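Long-range contact in D-glycerate 3-kinase (Cryptococcus neoformans var. grubii serotype A, PDB 6CKG), which probably phosphorylates D-glycerate, using ATP as phosphate donor: residues 52-56 with 181-186. Sequence-based numbering, arbitrary orientation.
Sequences VQGPQ and GWMNGF
The side chain of Q53 leaves the backbone with CG anti to N (chi1 -176°), then bends at chi2 (-82°), which turns its amide toward the carbonyl of W182. In F186, CG sits anti to the carbonyl carbon, and the ring is brought to the same amide. Q53 NE2 donates to W182 O at 2.9 Å. The bond is nearly straight, and the acceptor lies almost in the amide plane, but NE2 stands above the plane of the W182 carbonyl. F186 CE1 is 3.5 Å from Q53 NE2, with ring and amide planes 47° apart. The other end of the amide is held too: Q53 OE1 accepts a hydrogen bond from Q250 NE2 on the adjacent strand 247-253.

The backbones join where G181 N donates to V52 O, 3.0 Å away. This carries on the parallel pairing of strands 48-53 and 176-180. Q53 CA adds a CH...O contact to G181 O at 3.5 Å. From G181 the chain folds through a type I turn to N184, overlapped by a type II turn from M183 to F186.

Residues 52-56 run from strand 48-53 into what is probably the P-loop, so the contact joins the root of the probable nucleotide-binding loop to the loop that follows strand 176-180. Bonds at OE1 and NE2 fix the rotation of the buried Q53 amide.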
ATOM      1  N   VAL A  52      -3.877  -0.503   5.158  1.00 24.70           N
ATOM      2  CA  VAL A  52      -3.069   0.640   5.580  1.00 24.63           C
ATOM      3  C   VAL A  52      -2.453   1.273   4.342  1.00 25.04           C
ATOM      4  O   VAL A  52      -1.852   0.575   3.517  1.00 24.65           O
ATOM      5  CB  VAL A  52      -1.963   0.238   6.579  1.00 31.55           C
ATOM      6  CG1 VAL A  52      -1.089   1.453   6.922  1.00 28.36           C
ATOM      7  CG2 VAL A  52      -2.569  -0.372   7.845  1.00 30.25           C
ATOM      8  N   GLN A  53      -2.619   2.587   4.189  1.00 25.37           N
ATOM      9  CA  GLN A  53      -1.982   3.288   3.077  1.00 23.96           C
ATOM     10  C   GLN A  53      -1.348   4.570   3.593  1.00 28.08           C
ATOM     11  O   GLN A  53      -1.890   5.243   4.475  1.00 27.60           O
ATOM     12  CB  GLN A  53      -2.968   3.577   1.931  1.00 22.12           C
ATOM     13  CG  GLN A  53      -2.329   4.233   0.650  1.00 24.24           C
ATOM     14  CD  GLN A  53      -2.149   5.744   0.762  1.00 27.73           C
ATOM     15  OE1 GLN A  53      -2.871   6.414   1.497  1.00 25.73           O
ATOM     16  NE2 GLN A  53      -1.176   6.283   0.038  1.00 27.71           N
ATOM     17  N   GLY A  54      -0.176   4.879   3.059  1.00 27.71           N
ATOM     18  CA  GLY A  54       0.556   6.063   3.425  1.00 33.52           C
ATOM     19  C   GLY A  54       1.710   6.255   2.464  1.00 44.63           C
ATOM     20  O   GLY A  54       2.144   5.320   1.780  1.00 42.81           O
ATOM     21  N   PRO A  55       2.231   7.471   2.388  1.00 52.99           N
ATOM     22  CA  PRO A  55       3.201   7.797   1.345  1.00 60.05           C
ATOM     23  C   PRO A  55       4.589   7.263   1.652  1.00 66.05           C
ATOM     24  O   PRO A  55       4.914   6.872   2.777  1.00 59.10           O
ATOM     25  CB  PRO A  55       3.199   9.326   1.339  1.00 63.28           C
ATOM     26  CG  PRO A  55       2.883   9.680   2.734  1.00 59.76           C
ATOM     27  CD  PRO A  55       1.896   8.648   3.205  1.00 58.53           C
ATOM     28  N   GLN A  56       5.404   7.247   0.596  1.00 79.22           N
ATOM     29  CA  GLN A  56       6.838   7.015   0.689  1.00 78.32           C
ATOM     30  C   GLN A  56       7.485   8.032   1.616  1.00 79.73           C
ATOM     31  O   GLN A  56       7.595   9.214   1.271  1.00 81.62           O
ATOM     32  CB  GLN A  56       7.479   7.093  -0.695  1.00 73.12           C
ATOM     33  CG  GLN A  56       7.529   5.778  -1.419  1.00 71.52           C
ATOM     34  CD  GLN A  56       6.685   5.765  -2.662  1.00 70.88           C
ATOM     35  OE1 GLN A  56       5.656   6.441  -2.744  1.00 67.90           O
ATOM     36  NE2 GLN A  56       7.121   5.001  -3.651  1.00 73.30           N
ATOM     37  N   GLY A 181       0.414  -0.782   2.027  1.00 25.41           N
ATOM     38  CA  GLY A 181       0.991  -0.499   0.728  1.00 29.19           C
ATOM     39  C   GLY A 181       0.850   0.947   0.320  1.00 29.39           C
ATOM     40  O   GLY A 181      -0.127   1.600   0.691  1.00 24.61           O
ATOM     41  N   TRP A 182       1.818   1.454  -0.456  1.00 27.45           N
ATOM     42  CA  TRP A 182       1.800   2.863  -0.839  1.00 32.78           C
ATOM     43  C   TRP A 182       0.552   3.218  -1.648  1.00 24.96           C
ATOM     44  O   TRP A 182       0.119   4.368  -1.644  1.00 23.68           O
ATOM     45  CB  TRP A 182       3.072   3.200  -1.626  1.00 25.25           C
ATOM     46  CG  TRP A 182       3.068   2.656  -3.032  1.00 27.26           C
ATOM     47  CD1 TRP A 182       3.480   1.417  -3.430  1.00 27.86           C
ATOM     48  CD2 TRP A 182       2.622   3.334  -4.222  1.00 27.76           C
ATOM     49  NE1 TRP A 182       3.330   1.280  -4.795  1.00 25.97           N
ATOM     50  CE2 TRP A 182       2.799   2.441  -5.301  1.00 25.56           C
ATOM     51  CE3 TRP A 182       2.098   4.608  -4.474  1.00 27.14           C
ATOM     52  CZ2 TRP A 182       2.475   2.779  -6.618  1.00 25.60           C
ATOM     53  CZ3 TRP A 182       1.771   4.950  -5.783  1.00 28.65           C
ATOM     54  CH2 TRP A 182       1.956   4.034  -6.840  1.00 28.19           C
ATOM     55  N   MET A 183      -0.035   2.250  -2.347  1.00 25.70           N
ATOM     56  CA  MET A 183      -1.219   2.487  -3.156  1.00 24.92           C
ATOM     57  C   MET A 183      -2.400   1.632  -2.714  1.00 23.95           C
ATOM     58  O   MET A 183      -3.343   1.447  -3.491  1.00 24.74           O
ATOM     59  CB  MET A 183      -0.914   2.242  -4.646  1.00 25.69           C
ATOM     60  CG  MET A 183      -0.303   0.858  -4.947  1.00 21.17           C
ATOM     61  SD  MET A 183      -0.263   0.340  -6.703  1.00 26.69           S
ATOM     62  CE  MET A 183      -1.919  -0.323  -6.880  1.00 22.16           C
ATOM     63  N   ASN A 184      -2.371   1.079  -1.499  1.00 24.75           N
ATOM     64  CA  ASN A 184      -3.469   0.219  -1.085  1.00 22.72           C
ATOM     65  C   ASN A 184      -4.768   1.018  -1.066  1.00 21.67           C
ATOM     66  O   ASN A 184      -4.816   2.143  -0.561  1.00 22.95           O
ATOM     67  CB  ASN A 184      -3.181  -0.415   0.291  1.00 22.39           C
ATOM     68  CG  ASN A 184      -2.407  -1.714   0.171  1.00 27.72           C
ATOM     69  OD1 ASN A 184      -1.713  -1.938  -0.826  1.00 27.19           O
ATOM     70  ND2 ASN A 184      -2.524  -2.584   1.178  1.00 26.92           N
ATOM     71  N   GLY A 185      -5.818   0.453  -1.646  1.00 23.50           N
ATOM     72  CA  GLY A 185      -7.092   1.142  -1.690  1.00 23.04           C
ATOM     73  C   GLY A 185      -7.238   2.170  -2.810  1.00 25.90           C
ATOM     74  O   GLY A 185      -8.353   2.658  -3.037  1.00 27.96           O
ATOM     75  N   PHE A 186      -6.172   2.493  -3.537  1.00 23.40           N
ATOM     76  CA  PHE A 186      -6.298   3.434  -4.655  1.00 22.89           C
ATOM     77  C   PHE A 186      -7.369   2.950  -5.625  1.00 24.21           C
ATOM     78  O   PHE A 186      -7.439   1.759  -5.946  1.00 28.64           O
ATOM     79  CB  PHE A 186      -4.967   3.591  -5.389  1.00 19.84           C
ATOM     80  CG  PHE A 186      -4.001   4.508  -4.702  1.00 22.07           C
ATOM     81  CD1 PHE A 186      -4.201   4.886  -3.388  1.00 21.21           C
ATOM     82  CD2 PHE A 186      -2.898   5.005  -5.377  1.00 22.42           C
ATOM     83  CE1 PHE A 186      -3.305   5.736  -2.741  1.00 23.08           C
ATOM     84  CE2 PHE A 186      -1.996   5.855  -4.750  1.00 23.48           C
ATOM     85  CZ  PHE A 186      -2.207   6.232  -3.433  1.00 23.94           C
TER